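Local coordinates for glucoamylase (Thermoanaerobacterium thermosaccharolyticum, PDB 1LF6), which hydrolyses terminal alpha-1,4-linked glucose residues one after another from the non-reducing ends of glucan chains, releasing beta-D-glucose, at residues S301-L305 with P651-A657. Numbering follows the deposited sequence.
Sequences SMMIL and PLNWAHA
Ser301 receives a hydrogen bond from the His656 imidazole: His656 ND1 lies 3.0 Å from Ser301 OG, and the hydroxyl sits only 9° out of the ring plane, which marks an edge-on approach. In Ser301 the hydroxyl is turned beside its own backbone N, and the same OG bonds to the carbonyl oxygen of Leu297 one turn earlier, so two polar partners tie it down. Ile304 approaches the imidazole over a face instead. Its CD1 stands 4.2 Å from the centroid of the His656 ring and 18° off the normal, a CH-pi contact displaced toward the rim. The ring is thus fixed at one edge and packed on one face, and an alanine at His656 would probably leave Ser301 OG without its donor and open a gap beneath the Ile304 methyl. The other branch of Ile304, CG2, meets the loop and first turn that lead into helix 653-668, 3.9 Å from Pro651 CG and 3.6 Å from Asn653 OD1. The amide of Asn653 is anchored separately, ND2 donating to the carbonyl oxygen of Ile318. At Leu305 the two methyls divide the work: CD2 lies against Asn653, 3.4 Å from Asn653 O, the two side chains running past each other in opposite senses, while CD1 rests 4.2 Å from Ala657 CB. All seven touching residues are buried. The axes of the helical segments 301-305 and 653-657 come within 9.4 Å at 142°, nearer antiparallel than parallel, and pair a helix from the beginning of the family 15 region with one from its end, more than 340 residues later. Such closure between sequence-distant helices is consistent with the toroidal (alpha/alpha) barrel of six helical hairpins in this glucoamylase, where the contact forms interior packing away from the probable catalytic glutamates.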
loop_
_atom_site.group_PDB
_atom_site.type_symbol
_atom_site.label_atom_id
_atom_site.label_comp_id
_atom_site.label_asym_id
_atom_site.label_seq_id
_atom_site.Cartn_x
_atom_site.Cartn_y
_atom_site.Cartn_z
ATOM N N SER A 301 5.564 8.476 -6.843
ATOM C CA SER A 301 5.778 7.925 -5.508
ATOM C C SER A 301 5.300 8.881 -4.416
ATOM O O SER A 301 4.620 8.466 -3.481
ATOM C CB SER A 301 7.265 7.610 -5.289
ATOM O OG SER A 301 7.723 6.648 -6.227
ATOM N N MET A 302 5.648 10.161 -4.539
ATOM C CA MET A 302 5.251 11.130 -3.527
ATOM C C MET A 302 3.739 11.338 -3.422
ATOM O O MET A 302 3.220 11.568 -2.330
ATOM C CB MET A 302 5.961 12.469 -3.758
ATOM C CG MET A 302 7.471 12.426 -3.501
ATOM S SD MET A 302 7.912 11.642 -1.936
ATOM C CE MET A 302 6.986 12.642 -0.756
ATOM N N MET A 303 3.029 11.256 -4.542
ATOM C CA MET A 303 1.579 11.427 -4.515
ATOM C C MET A 303 0.951 10.202 -3.854
ATOM O O MET A 303 0.028 10.321 -3.038
ATOM C CB MET A 303 1.025 11.588 -5.933
ATOM C CG MET A 303 1.590 12.792 -6.674
ATOM S SD MET A 303 0.776 13.141 -8.246
ATOM C CE MET A 303 -0.077 14.552 -7.828
ATOM N N ILE A 304 1.457 9.027 -4.214
ATOM C CA ILE A 304 0.955 7.785 -3.645
ATOM C C ILE A 304 1.096 7.834 -2.126
ATOM O O ILE A 304 0.166 7.479 -1.402
ATOM C CB ILE A 304 1.717 6.554 -4.205
ATOM C CG1 ILE A 304 1.328 6.328 -5.664
ATOM C CG2 ILE A 304 1.411 5.310 -3.365
ATOM C CD1 ILE A 304 2.067 5.183 -6.321
ATOM N N LEU A 305 2.249 8.289 -1.639
ATOM C CA LEU A 305 2.466 8.381 -0.196
ATOM C C LEU A 305 1.487 9.393 0.382
ATOM O O LEU A 305 0.808 9.133 1.374
ATOM C CB LEU A 305 3.907 8.815 0.109
ATOM C CG LEU A 305 5.006 7.845 -0.339
ATOM C CD1 LEU A 305 6.363 8.383 0.084
ATOM C CD2 LEU A 305 4.764 6.456 0.268
ATOM N N PRO A 651 0.380 -0.639 -4.107
ATOM C CA PRO A 651 1.762 -0.163 -3.950
ATOM C C PRO A 651 2.299 -0.383 -2.537
ATOM O O PRO A 651 1.564 -0.201 -1.564
ATOM C CB PRO A 651 1.651 1.328 -4.297
ATOM C CG PRO A 651 0.243 1.674 -3.894
ATOM C CD PRO A 651 -0.541 0.474 -4.389
ATOM N N LEU A 652 3.564 -0.791 -2.417
ATOM C CA LEU A 652 4.165 -0.960 -1.091
ATOM C C LEU A 652 4.752 0.413 -0.794
ATOM O O LEU A 652 5.785 0.794 -1.349
ATOM C CB LEU A 652 5.275 -2.023 -1.089
ATOM C CG LEU A 652 5.888 -2.311 0.289
ATOM C CD1 LEU A 652 4.831 -2.921 1.203
ATOM C CD2 LEU A 652 7.064 -3.259 0.170
ATOM N N ASN A 653 4.076 1.158 0.070
ATOM C CA ASN A 653 4.492 2.513 0.404
ATOM C C ASN A 653 5.939 2.660 0.849
ATOM O O ASN A 653 6.609 3.622 0.478
ATOM C CB ASN A 653 3.532 3.100 1.442
ATOM C CG ASN A 653 2.124 3.278 0.885
ATOM O OD1 ASN A 653 1.942 3.412 -0.331
ATOM N ND2 ASN A 653 1.129 3.293 1.761
ATOM N N TRP A 654 6.424 1.706 1.632
ATOM C CA TRP A 654 7.801 1.729 2.097
ATOM C C TRP A 654 8.769 1.652 0.904
ATOM O O TRP A 654 9.815 2.323 0.892
ATOM C CB TRP A 654 8.012 0.561 3.067
ATOM C CG TRP A 654 9.372 0.443 3.678
ATOM C CD1 TRP A 654 10.435 1.290 3.520
ATOM C CD2 TRP A 654 9.828 -0.621 4.516
ATOM N NE1 TRP A 654 11.529 0.812 4.208
ATOM C CE2 TRP A 654 11.182 -0.360 4.828
ATOM C CE3 TRP A 654 9.223 -1.774 5.036
ATOM C CZ2 TRP A 654 11.939 -1.214 5.635
ATOM C CZ3 TRP A 654 9.974 -2.621 5.834
ATOM C CH2 TRP A 654 11.319 -2.336 6.128
ATOM N N ALA A 655 8.420 0.855 -0.103
ATOM C CA ALA A 655 9.273 0.718 -1.280
ATOM C C ALA A 655 9.311 2.019 -2.093
ATOM O O ALA A 655 10.347 2.394 -2.637
ATOM C CB ALA A 655 8.781 -0.429 -2.149
ATOM N N HIS A 656 8.176 2.699 -2.186
ATOM C CA HIS A 656 8.129 3.962 -2.911
ATOM C C HIS A 656 8.924 5.012 -2.152
ATOM O O HIS A 656 9.583 5.861 -2.754
ATOM C CB HIS A 656 6.678 4.403 -3.110
ATOM C CG HIS A 656 6.018 3.752 -4.286
ATOM N ND1 HIS A 656 6.293 4.124 -5.586
ATOM C CD2 HIS A 656 5.171 2.700 -4.367
ATOM C CE1 HIS A 656 5.646 3.323 -6.417
ATOM N NE2 HIS A 656 4.959 2.450 -5.703
ATOM N N ALA A 657 8.869 4.941 -0.825
ATOM C CA ALA A 657 9.603 5.871 0.017
ATOM C C ALA A 657 11.092 5.605 -0.182
ATOM O O ALA A 657 11.898 6.535 -0.280
ATOM C CB ALA A 657 9.213 5.674 1.483
#